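Local coordinates for protein inositol 2-dehydrogenase (Sinorhizobium meliloti, PDB 4HKT) that oxidises myo-inositol to scyllo-inosose (2-keto-myo-inositol) with NAD+ as hydride acceptor, the first step in breaking inositol down to acetyl-CoA, at residues B[7-11]-B[69-73]; B[17-22]-B[284-288]; B[118-124]-B[302-308]; B[233-237]-B[271-276]. All coordinates share one frame. Residue numbers count along the deposited sequence, not the author numbering.

Contact 1: B[7-11]-B[69-73]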
# COMPACT_ATOMS: atom_id res chain seq x y z
N GLY B 7 -3.47 21.05 -37.34
CA GLY B 7 -4.70 20.53 -37.90
C GLY B 7 -4.92 19.18 -37.26
O GLY B 7 -3.97 18.40 -37.16
N LEU B 8 -6.15 18.91 -36.84
CA LEU B 8 -6.54 17.61 -36.29
C LEU B 8 -7.38 16.89 -37.33
O LEU B 8 -8.34 17.46 -37.86
CB LEU B 8 -7.37 17.80 -35.00
CG LEU B 8 -8.03 16.56 -34.38
CD1 LEU B 8 -7.01 15.46 -34.13
CD2 LEU B 8 -8.74 16.91 -33.08
N LEU B 9 -7.03 15.63 -37.61
CA LEU B 9 -7.77 14.79 -38.52
C LEU B 9 -8.35 13.65 -37.74
O LEU B 9 -7.61 12.81 -37.20
CB LEU B 9 -6.88 14.24 -39.63
CG LEU B 9 -5.91 15.22 -40.28
CD1 LEU B 9 -5.20 14.53 -41.42
CD2 LEU B 9 -6.62 16.46 -40.78
N GLY B 10 -9.67 13.62 -37.66
CA GLY B 10 -10.39 12.63 -36.88
C GLY B 10 -10.91 13.23 -35.58
O GLY B 10 -10.15 13.81 -34.80
N ALA B 11 -12.21 13.05 -35.33
CA ALA B 11 -12.88 13.68 -34.19
C ALA B 11 -13.55 12.68 -33.23
O ALA B 11 -14.43 13.06 -32.47
CB ALA B 11 -13.90 14.70 -34.69
N ILE B 69 -3.02 12.88 -36.68
CA ILE B 69 -3.86 11.95 -37.43
C ILE B 69 -4.49 10.93 -36.46
O ILE B 69 -3.78 10.07 -35.87
CB ILE B 69 -3.07 11.22 -38.54
CG1 ILE B 69 -2.39 12.21 -39.47
CG2 ILE B 69 -3.99 10.26 -39.28
CD1 ILE B 69 -1.33 11.60 -40.38
N CYS B 70 -5.80 11.08 -36.31
CA CYS B 70 -6.65 10.27 -35.44
C CYS B 70 -7.79 9.65 -36.26
O CYS B 70 -8.82 9.33 -35.70
CB CYS B 70 -7.25 11.15 -34.33
SG CYS B 70 -5.96 11.91 -33.33
N THR B 71 -7.62 9.51 -37.56
CA THR B 71 -8.63 8.91 -38.42
C THR B 71 -8.55 7.39 -38.32
O THR B 71 -7.67 6.85 -37.65
CB THR B 71 -8.41 9.36 -39.88
OG1 THR B 71 -7.03 9.22 -40.20
CG2 THR B 71 -8.84 10.81 -40.08
N PRO B 72 -9.44 6.67 -39.00
CA PRO B 72 -9.34 5.22 -38.96
C PRO B 72 -7.98 4.70 -39.44
O PRO B 72 -7.34 5.32 -40.28
CB PRO B 72 -10.42 4.78 -39.93
CG PRO B 72 -11.45 5.85 -39.83
CD PRO B 72 -10.64 7.11 -39.74
N THR B 73 -7.61 3.53 -38.92
CA THR B 73 -6.33 2.89 -39.20
C THR B 73 -5.99 2.72 -40.68
O THR B 73 -4.86 2.93 -41.06
CB THR B 73 -6.29 1.51 -38.54
OG1 THR B 73 -6.35 1.67 -37.12
CG2 THR B 73 -5.05 0.73 -38.96
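Strand 4-9 and the end of strand 66-69 run parallel here, with a bridge between Leu9 and Ile69 whose CA atoms lie 5.0 Å apart. They are neighbouring strands of the parallel sheet of the Rossmann fold, and the contact covers their C-terminal ends, where dinucleotide-binding domains of this type usually hold the cofactor; none is bound here. Pairing finishes with Cys70 N donating to Leu9 O at 2.7 Å, after which the two chains leave the sheet. Gly10 and Thr71 still approach closely, CA to CA 4.4 Å. Gly10 is the first glycine of what is probably a GxGxxG dinucleotide-binding turn, and it has no room for a side chain: an ideal CB on it would sit 2.4 Å from Cys70 O, and its positive phi (104°) would also jam that atom against the carbonyl of Leu9. Among the side chains, Leu9 and Ile69 share one face of the sheet, with Leu9 CD1 4.1 Å from Ile69 CG1, under helix 76-85, which Leu9 meets at Phe83 and Ile69 at Leu79. Leu8 lies on the other face, toward helix 13-24. Thr71 turns its methyl inward, CG2 lying 3.8 Å from Gly10 N, while its OG1 is hydrogen-bonded to Thr75. On the Leu8 face, Leu8 CD1 lies 3.8 Å from Cys70 SG.

Contact 2: B[17-22]-B[284-288]. With EDO (1,2-ethanediol), chain V.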
# COMPACT_ATOMS: atom_id res chain seq x y z
N VAL B 17 -9.13 13.56 -27.26
CA VAL B 17 -8.08 13.56 -26.27
C VAL B 17 -6.91 14.43 -26.74
O VAL B 17 -6.32 15.18 -25.95
CB VAL B 17 -7.61 12.12 -25.98
CG1 VAL B 17 -6.27 12.11 -25.30
CG2 VAL B 17 -8.65 11.36 -25.15
N HIS B 18 -6.56 14.31 -28.02
CA HIS B 18 -5.52 15.17 -28.61
C HIS B 18 -5.93 16.63 -28.75
O HIS B 18 -5.12 17.51 -28.58
CB HIS B 18 -5.06 14.61 -29.95
CG HIS B 18 -4.30 13.34 -29.81
ND1 HIS B 18 -3.07 13.29 -29.20
CD2 HIS B 18 -4.62 12.07 -30.14
CE1 HIS B 18 -2.64 12.04 -29.20
NE2 HIS B 18 -3.57 11.28 -29.75
N ALA B 19 -7.18 16.87 -29.08
CA ALA B 19 -7.72 18.22 -29.09
C ALA B 19 -7.44 18.88 -27.73
O ALA B 19 -6.90 20.00 -27.66
CB ALA B 19 -9.22 18.18 -29.37
N LYS B 20 -7.80 18.16 -26.66
CA LYS B 20 -7.58 18.65 -25.29
C LYS B 20 -6.10 18.91 -25.03
O LYS B 20 -5.75 19.93 -24.44
CB LYS B 20 -8.11 17.66 -24.25
CG LYS B 20 -7.78 18.05 -22.81
CD LYS B 20 -8.55 17.25 -21.77
CE LYS B 20 -8.55 18.01 -20.44
NZ LYS B 20 -9.04 17.22 -19.28
N ALA B 21 -5.23 18.00 -25.45
CA ALA B 21 -3.81 18.15 -25.15
C ALA B 21 -3.18 19.28 -25.96
O ALA B 21 -2.31 19.99 -25.47
CB ALA B 21 -3.05 16.85 -25.38
N VAL B 22 -3.60 19.43 -27.21
CA VAL B 22 -3.08 20.51 -28.07
C VAL B 22 -3.54 21.83 -27.50
O VAL B 22 -2.74 22.76 -27.34
CB VAL B 22 -3.58 20.39 -29.51
CG1 VAL B 22 -3.36 21.69 -30.27
CG2 VAL B 22 -2.88 19.25 -30.21
N TYR B 284 -0.67 12.32 -22.62
CA TYR B 284 -1.02 13.06 -23.85
C TYR B 284 -0.48 14.51 -23.84
O TYR B 284 -0.03 14.99 -24.87
CB TYR B 284 -2.51 13.05 -24.09
CG TYR B 284 -3.07 11.66 -24.33
CD1 TYR B 284 -2.63 10.89 -25.41
CD2 TYR B 284 -4.03 11.10 -23.48
CE1 TYR B 284 -3.13 9.59 -25.62
CE2 TYR B 284 -4.53 9.83 -23.69
CZ TYR B 284 -4.09 9.09 -24.76
OH TYR B 284 -4.61 7.84 -24.97
N ALA B 285 -0.48 15.18 -22.69
CA ALA B 285 0.13 16.51 -22.61
C ALA B 285 1.63 16.45 -22.91
O ALA B 285 2.14 17.27 -23.69
CB ALA B 285 -0.12 17.16 -21.25
N ASN B 286 2.32 15.48 -22.30
CA ASN B 286 3.75 15.39 -22.41
C ASN B 286 4.16 15.05 -23.84
O ASN B 286 5.21 15.49 -24.35
CB ASN B 286 4.28 14.30 -21.46
CG ASN B 286 4.27 14.72 -20.00
OD1 ASN B 286 4.14 15.90 -19.68
ND2 ASN B 286 4.42 13.74 -19.10
N GLU B 287 3.34 14.21 -24.46
CA GLU B 287 3.56 13.74 -25.82
C GLU B 287 3.51 14.90 -26.83
O GLU B 287 4.42 15.05 -27.64
CB GLU B 287 2.46 12.73 -26.11
CG GLU B 287 2.33 12.18 -27.50
CD GLU B 287 1.18 11.19 -27.57
OE1 GLU B 287 0.02 11.59 -27.40
OE2 GLU B 287 1.42 9.99 -27.74
N ILE B 288 2.47 15.71 -26.74
CA ILE B 288 2.35 16.91 -27.57
C ILE B 288 3.53 17.83 -27.28
O ILE B 288 4.20 18.33 -28.21
CB ILE B 288 1.01 17.64 -27.39
CG1 ILE B 288 -0.17 16.76 -27.84
CG2 ILE B 288 0.97 18.96 -28.17
CD1 ILE B 288 -0.15 16.29 -29.29
C1 EDO V . 7.43 16.16 -22.14
O1 EDO V . 7.53 16.73 -23.42
C2 EDO V . 8.04 14.78 -22.22
O2 EDO V . 7.87 14.09 -20.99
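Tyr284, in the first turn of helix 281-297, is the first residue of this segment to meet helix 13-24, laying its ring between two side chains of residues 17-22. Val17 CG1 sits over one face of that ring, modelled too close for its distance to be trusted, and a ring edge of Tyr284 points at the face of His18 in an offset edge-to-face pair, centroids 5.5 Å apart and planes at 76°. Its carbonyl also takes part: Ala21 CB lies 3.6 Å from Tyr284 O. The small side chain of Ala21 lets the helices come together, so that its CA is 5.0 Å from that of Ala285, and the axes pass at 8.8 Å, inclined at 64°. Ala285 adds only a little at the margin. Asn286 is out of reach of helix 17-22; its carbonyl O accepts from O1 of an ethanediol at 2.8 Å, and its ND2 bonds to Phe125 O. Glu287 brings OE1 to 3.2 Å from His18 CE1, at the edge of the imidazole. Ile288 completes the apolar seam, with its CG1 3.8 Å from Ala21 CB and its CD1 4.1 Å from Val22 CG2. Helix 13-24, the first of the Rossmann fold, is also packed against strand 4-9 (Ala19 on Leu8, Val22 on Phe6), and His18 NE2 is hydrogen-bonded to Glu93 at the end of strand 89-93. Helix 281-297, from far along the chain, packs on helix 13-24 and, through Tyr284 and Glu287, on Asn122.

Contact 3: B[118-124]-B[302-308]. With EDO (1,2-ethanediol), chain S.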
# COMPACT_ATOMS: atom_id res chain seq x y z
N MSE B 118 6.11 11.39 -35.39
CA MSE B 118 6.05 10.72 -34.12
C MSE B 118 4.83 9.85 -34.18
O MSE B 118 3.78 10.28 -34.69
CB MSE B 118 5.85 11.75 -33.01
CG MSE B 118 5.76 11.08 -31.66
SE MSE B 118 5.61 12.45 -30.23
CE MSE B 118 7.44 13.09 -30.26
N VAL B 119 4.93 8.64 -33.64
CA VAL B 119 3.79 7.74 -33.60
C VAL B 119 3.23 7.75 -32.20
O VAL B 119 3.94 8.03 -31.25
CB VAL B 119 4.16 6.29 -34.07
CG1 VAL B 119 4.75 6.30 -35.47
CG2 VAL B 119 5.12 5.61 -33.13
N GLY B 120 1.98 7.41 -32.06
CA GLY B 120 1.32 7.54 -30.79
C GLY B 120 1.52 6.38 -29.82
O GLY B 120 0.60 5.59 -29.59
N PHE B 121 2.71 6.23 -29.25
CA PHE B 121 2.85 5.28 -28.15
C PHE B 121 2.92 6.15 -26.91
O PHE B 121 3.98 6.44 -26.39
CB PHE B 121 4.08 4.41 -28.30
CG PHE B 121 3.97 3.37 -29.39
CD1 PHE B 121 2.92 2.51 -29.43
CD2 PHE B 121 5.00 3.19 -30.28
CE1 PHE B 121 2.85 1.53 -30.40
CE2 PHE B 121 4.96 2.21 -31.24
CZ PHE B 121 3.86 1.38 -31.32
N ASN B 122 1.75 6.58 -26.46
CA ASN B 122 1.65 7.60 -25.40
C ASN B 122 2.17 7.13 -24.06
O ASN B 122 2.57 7.96 -23.20
CB ASN B 122 0.20 8.02 -25.25
CG ASN B 122 -0.72 6.83 -25.08
OD1 ASN B 122 -0.98 6.11 -26.03
ND2 ASN B 122 -1.18 6.60 -23.88
N ARG B 123 2.22 5.81 -23.87
CA ARG B 123 2.67 5.26 -22.61
C ARG B 123 4.10 5.61 -22.31
O ARG B 123 4.48 5.72 -21.16
CB ARG B 123 2.40 3.76 -22.51
CG ARG B 123 0.93 3.47 -22.60
CD ARG B 123 0.65 1.98 -22.55
NE ARG B 123 -0.70 1.71 -23.05
CZ ARG B 123 -1.23 0.50 -23.19
NH1 ARG B 123 -0.52 -0.59 -22.87
NH2 ARG B 123 -2.47 0.36 -23.64
N ARG B 124 4.89 5.86 -23.33
CA ARG B 124 6.24 6.31 -23.11
C ARG B 124 6.33 7.71 -22.44
O ARG B 124 7.41 8.08 -21.99
CB ARG B 124 6.99 6.36 -24.42
CG ARG B 124 7.32 5.05 -25.07
CD ARG B 124 8.23 5.34 -26.22
NE ARG B 124 8.59 4.13 -26.91
CZ ARG B 124 9.79 3.89 -27.41
NH1 ARG B 124 10.77 4.80 -27.32
NH2 ARG B 124 10.00 2.73 -28.01
N ALA B 302 11.31 10.37 -30.65
CA ALA B 302 10.95 9.08 -30.05
C ALA B 302 9.59 9.25 -29.40
O ALA B 302 9.38 10.22 -28.70
CB ALA B 302 11.97 8.66 -29.01
N PRO B 303 8.64 8.34 -29.64
CA PRO B 303 8.62 7.18 -30.52
C PRO B 303 8.58 7.57 -32.02
O PRO B 303 7.77 8.38 -32.44
CB PRO B 303 7.36 6.44 -30.10
CG PRO B 303 6.53 7.43 -29.42
CD PRO B 303 7.33 8.59 -29.02
N SER B 304 9.50 7.03 -32.76
CA SER B 304 9.65 7.30 -34.17
C SER B 304 8.80 6.33 -35.01
O SER B 304 8.19 5.38 -34.51
CB SER B 304 11.09 7.07 -34.53
OG SER B 304 11.42 5.67 -34.39
N GLY B 305 8.87 6.54 -36.31
CA GLY B 305 8.37 5.61 -37.29
C GLY B 305 8.95 4.24 -37.10
O GLY B 305 8.22 3.25 -37.14
N ASN B 306 10.27 4.15 -36.93
CA ASN B 306 10.88 2.84 -36.73
C ASN B 306 10.35 2.16 -35.48
O ASN B 306 10.22 0.93 -35.44
CB ASN B 306 12.40 2.92 -36.71
CG ASN B 306 13.04 1.54 -36.72
OD1 ASN B 306 12.88 0.76 -37.68
ND2 ASN B 306 13.68 1.17 -35.60
N ASP B 307 9.99 2.94 -34.45
CA ASP B 307 9.42 2.32 -33.24
C ASP B 307 8.06 1.74 -33.56
O ASP B 307 7.73 0.67 -33.07
CB ASP B 307 9.33 3.30 -32.06
CG ASP B 307 10.70 3.73 -31.53
OD1 ASP B 307 11.63 2.89 -31.44
OD2 ASP B 307 10.86 4.95 -31.24
N GLY B 308 7.27 2.42 -34.40
CA GLY B 308 5.98 1.82 -34.84
C GLY B 308 6.17 0.53 -35.63
O GLY B 308 5.45 -0.45 -35.46
C1 EDO S . 14.47 2.37 -26.82
O1 EDO S . 13.89 3.40 -26.01
C2 EDO S . 13.40 1.71 -27.71
O2 EDO S . 12.62 2.69 -28.42
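One backbone hydrogen bond joins the segments: Val119 N donates to Pro303 O at 3.1 Å, backed by a CA-H...O contact from Met118 CA to the same Pro303 O at 3.4 Å. Phe121 N is satisfied locally, by Val119 O at 3.0 Å, in an inverse gamma turn centred on Gly120. Pro303, which follows a cis peptide bond, fills the space between the side chains: its CB lies 3.9 Å from Val119 CG2 and 4.0 Å from Phe121 CD2, its CD 4.0 Å from CG of selenomethionine Met118. Strand 117-120 is the edge strand of the parallel Rossmann sheet within this chain. Met118 and Gly120 bond backwards to strand 89-93, whereas Val119, between them, turns its amide outward to Pro303, in the loop leading into helix 305-324. That helix starts with a capping box: Asp307 N donates to the N-cap Ser304 OG at 3.1 Å, and Ser304 N returns a bond to Asp307 OD2 at 2.9 Å. Gly305 N, at the first turn, is taken by a glycerol. Asp307 OD1 has its salt bridge with Arg181, and Arg124 NH2 has one with Asp178; their mutual pair, Arg124 NH2 to Asp307 OD1, is long at 3.8 Å. An ethanediol bridges the gap, its O2 accepting from Arg124 NH2 at 2.7 Å and giving a weak bond to Asp307 OD1 at 3.2 Å.

Contact 4: B[233-237]-B[271-276]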
# COMPACT_ATOMS: atom_id res chain seq x y z
N THR B 233 -13.09 -6.22 -14.70
CA THR B 233 -14.19 -5.50 -14.03
C THR B 233 -13.70 -4.31 -13.21
O THR B 233 -14.43 -3.33 -13.05
CB THR B 233 -15.02 -6.41 -13.12
OG1 THR B 233 -14.19 -7.04 -12.12
CG2 THR B 233 -15.72 -7.41 -13.93
N TYR B 234 -12.45 -4.39 -12.77
CA TYR B 234 -11.83 -3.37 -11.92
C TYR B 234 -11.21 -2.19 -12.70
O TYR B 234 -10.66 -1.24 -12.10
CB TYR B 234 -10.84 -4.04 -10.96
CG TYR B 234 -9.90 -5.04 -11.61
CD1 TYR B 234 -8.68 -4.63 -12.09
CD2 TYR B 234 -10.25 -6.38 -11.75
CE1 TYR B 234 -7.82 -5.53 -12.71
CE2 TYR B 234 -9.39 -7.30 -12.36
CZ TYR B 234 -8.18 -6.85 -12.83
OH TYR B 234 -7.30 -7.71 -13.41
N GLY B 235 -11.34 -2.18 -14.02
CA GLY B 235 -10.86 -1.05 -14.81
C GLY B 235 -9.57 -1.30 -15.60
O GLY B 235 -9.22 -2.44 -15.91
N TYR B 236 -8.91 -0.22 -15.97
CA TYR B 236 -7.85 -0.23 -16.92
C TYR B 236 -6.53 -0.56 -16.20
O TYR B 236 -5.94 0.29 -15.53
CB TYR B 236 -7.77 1.12 -17.60
CG TYR B 236 -6.96 1.23 -18.87
CD1 TYR B 236 -6.79 0.14 -19.73
CD2 TYR B 236 -6.42 2.46 -19.25
CE1 TYR B 236 -6.10 0.27 -20.92
CE2 TYR B 236 -5.74 2.61 -20.43
CZ TYR B 236 -5.58 1.52 -21.26
OH TYR B 236 -4.91 1.69 -22.44
N ASP B 237 -6.14 -1.82 -16.29
CA ASP B 237 -4.96 -2.34 -15.59
C ASP B 237 -3.73 -2.10 -16.43
O ASP B 237 -3.66 -2.54 -17.53
CB ASP B 237 -5.17 -3.85 -15.31
CG ASP B 237 -4.17 -4.43 -14.33
OD1 ASP B 237 -3.17 -3.75 -13.93
OD2 ASP B 237 -4.38 -5.61 -13.97
N PRO B 271 -11.99 1.40 -7.76
CA PRO B 271 -11.43 0.79 -8.96
C PRO B 271 -10.56 1.76 -9.73
O PRO B 271 -10.40 2.94 -9.35
CB PRO B 271 -12.70 0.40 -9.77
CG PRO B 271 -13.74 1.37 -9.31
CD PRO B 271 -13.46 1.48 -7.83
N LEU B 272 -9.97 1.26 -10.80
CA LEU B 272 -9.04 2.04 -11.61
C LEU B 272 -9.79 2.99 -12.56
O LEU B 272 -11.05 3.03 -12.58
CB LEU B 272 -8.20 1.07 -12.43
CG LEU B 272 -7.56 -0.04 -11.56
CD1 LEU B 272 -6.75 -1.01 -12.42
CD2 LEU B 272 -6.70 0.57 -10.47
N HIS B 273 -9.02 3.69 -13.38
CA HIS B 273 -9.58 4.49 -14.45
C HIS B 273 -10.37 3.60 -15.41
O HIS B 273 -9.99 2.43 -15.66
CB HIS B 273 -8.46 5.17 -15.24
CG HIS B 273 -7.76 6.28 -14.51
ND1 HIS B 273 -8.21 7.59 -14.53
CD2 HIS B 273 -6.61 6.29 -13.79
CE1 HIS B 273 -7.37 8.35 -13.85
NE2 HIS B 273 -6.39 7.59 -13.40
N ASP B 274 -11.45 4.14 -15.96
CA ASP B 274 -12.21 3.39 -16.95
C ASP B 274 -11.31 3.02 -18.10
O ASP B 274 -11.14 1.83 -18.37
CB ASP B 274 -13.43 4.16 -17.48
CG ASP B 274 -14.50 4.35 -16.42
OD1 ASP B 274 -14.58 3.51 -15.50
OD2 ASP B 274 -15.22 5.35 -16.50
N PHE B 275 -10.73 4.02 -18.77
CA PHE B 275 -9.92 3.72 -19.99
C PHE B 275 -8.83 4.78 -20.22
O PHE B 275 -8.45 5.51 -19.30
CB PHE B 275 -10.85 3.52 -21.20
CG PHE B 275 -10.34 2.53 -22.26
CD1 PHE B 275 -9.19 1.74 -22.08
CD2 PHE B 275 -11.04 2.40 -23.46
CE1 PHE B 275 -8.76 0.85 -23.07
CE2 PHE B 275 -10.62 1.51 -24.44
CZ PHE B 275 -9.48 0.74 -24.25
N PHE B 276 -8.28 4.83 -21.43
CA PHE B 276 -7.12 5.67 -21.68
C PHE B 276 -7.44 7.16 -21.54
O PHE B 276 -6.55 7.95 -21.20
CB PHE B 276 -6.53 5.36 -23.07
CG PHE B 276 -7.48 5.60 -24.21
CD1 PHE B 276 -7.79 6.91 -24.62
CD2 PHE B 276 -8.09 4.53 -24.88
CE1 PHE B 276 -8.69 7.13 -25.66
CE2 PHE B 276 -8.98 4.75 -25.93
CZ PHE B 276 -9.28 6.05 -26.32
O HOH W 1 -6.11 2.97 -14.55
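Two irregular segments run in roughly the same direction, 44° apart, and fit by bumps set into hollows. Leu272 is the main bump of the second segment: its CD1 reaches into the hollow between the Tyr234 ring, where it meets the edge at CD1 (4.1 Å), Tyr236 O (3.5 Å) and Asp237 CA (3.9 Å). Gly235 leaves room for the backbone of His273 and the root of Leu272; an ideal CB there would stand 3.0 Å from Leu272 CB and as close to His273 O. The largest bump of the first segment is Tyr236, which fits against residues 274-276, at the start of helix 276-279. Asp274 O lies 3.5 Å from Tyr236 CB, Phe276 CB is 3.9 Å from Tyr236 CE2, and Phe275 swings its end back so that its edge meets the Tyr236 face in a T-shaped stack, centroids 4.8 Å apart and planes at 83°. Backbone bonds hold this relief in place: Leu272 N to Tyr234 O and Tyr236 N to His273 O, both 2.9 Å, with a water spanning Tyr236 O and His273 N. Leu272 also packs on Tyr267 of a second subunit. Phe275 and Phe276 also touch Arg13 and Ile14 of helix 13-24, so the junction belongs to the boundary between the Rossmann domain and the sheet-bearing C-terminal domain, the two-domain plan of the Gfo/Idh/MocA family.

How the contacts relate
From the N terminus, contact 1 closes first, bringing strand 4-9 beside strand 66-69 within the Rossmann sheet. Contact 2 opens inside that loop, on helix 13-24, and closes at helix 281-297, so the two cross. Contact 3 opens on the edge strand 117-120 and closes just after contact 2, at helix 305-324, crossing contact 2 in turn. Contact 4 opens and closes entirely within the spans of both. Late helices are thereby returned to the first domain, while contact 4 ties loops of the C-terminal part together. Side chains link them directly: Cys70 meets His18, Asn122 meets Tyr284 and Glu287, Phe276 meets Tyr284, and Arg123 meets Tyr236.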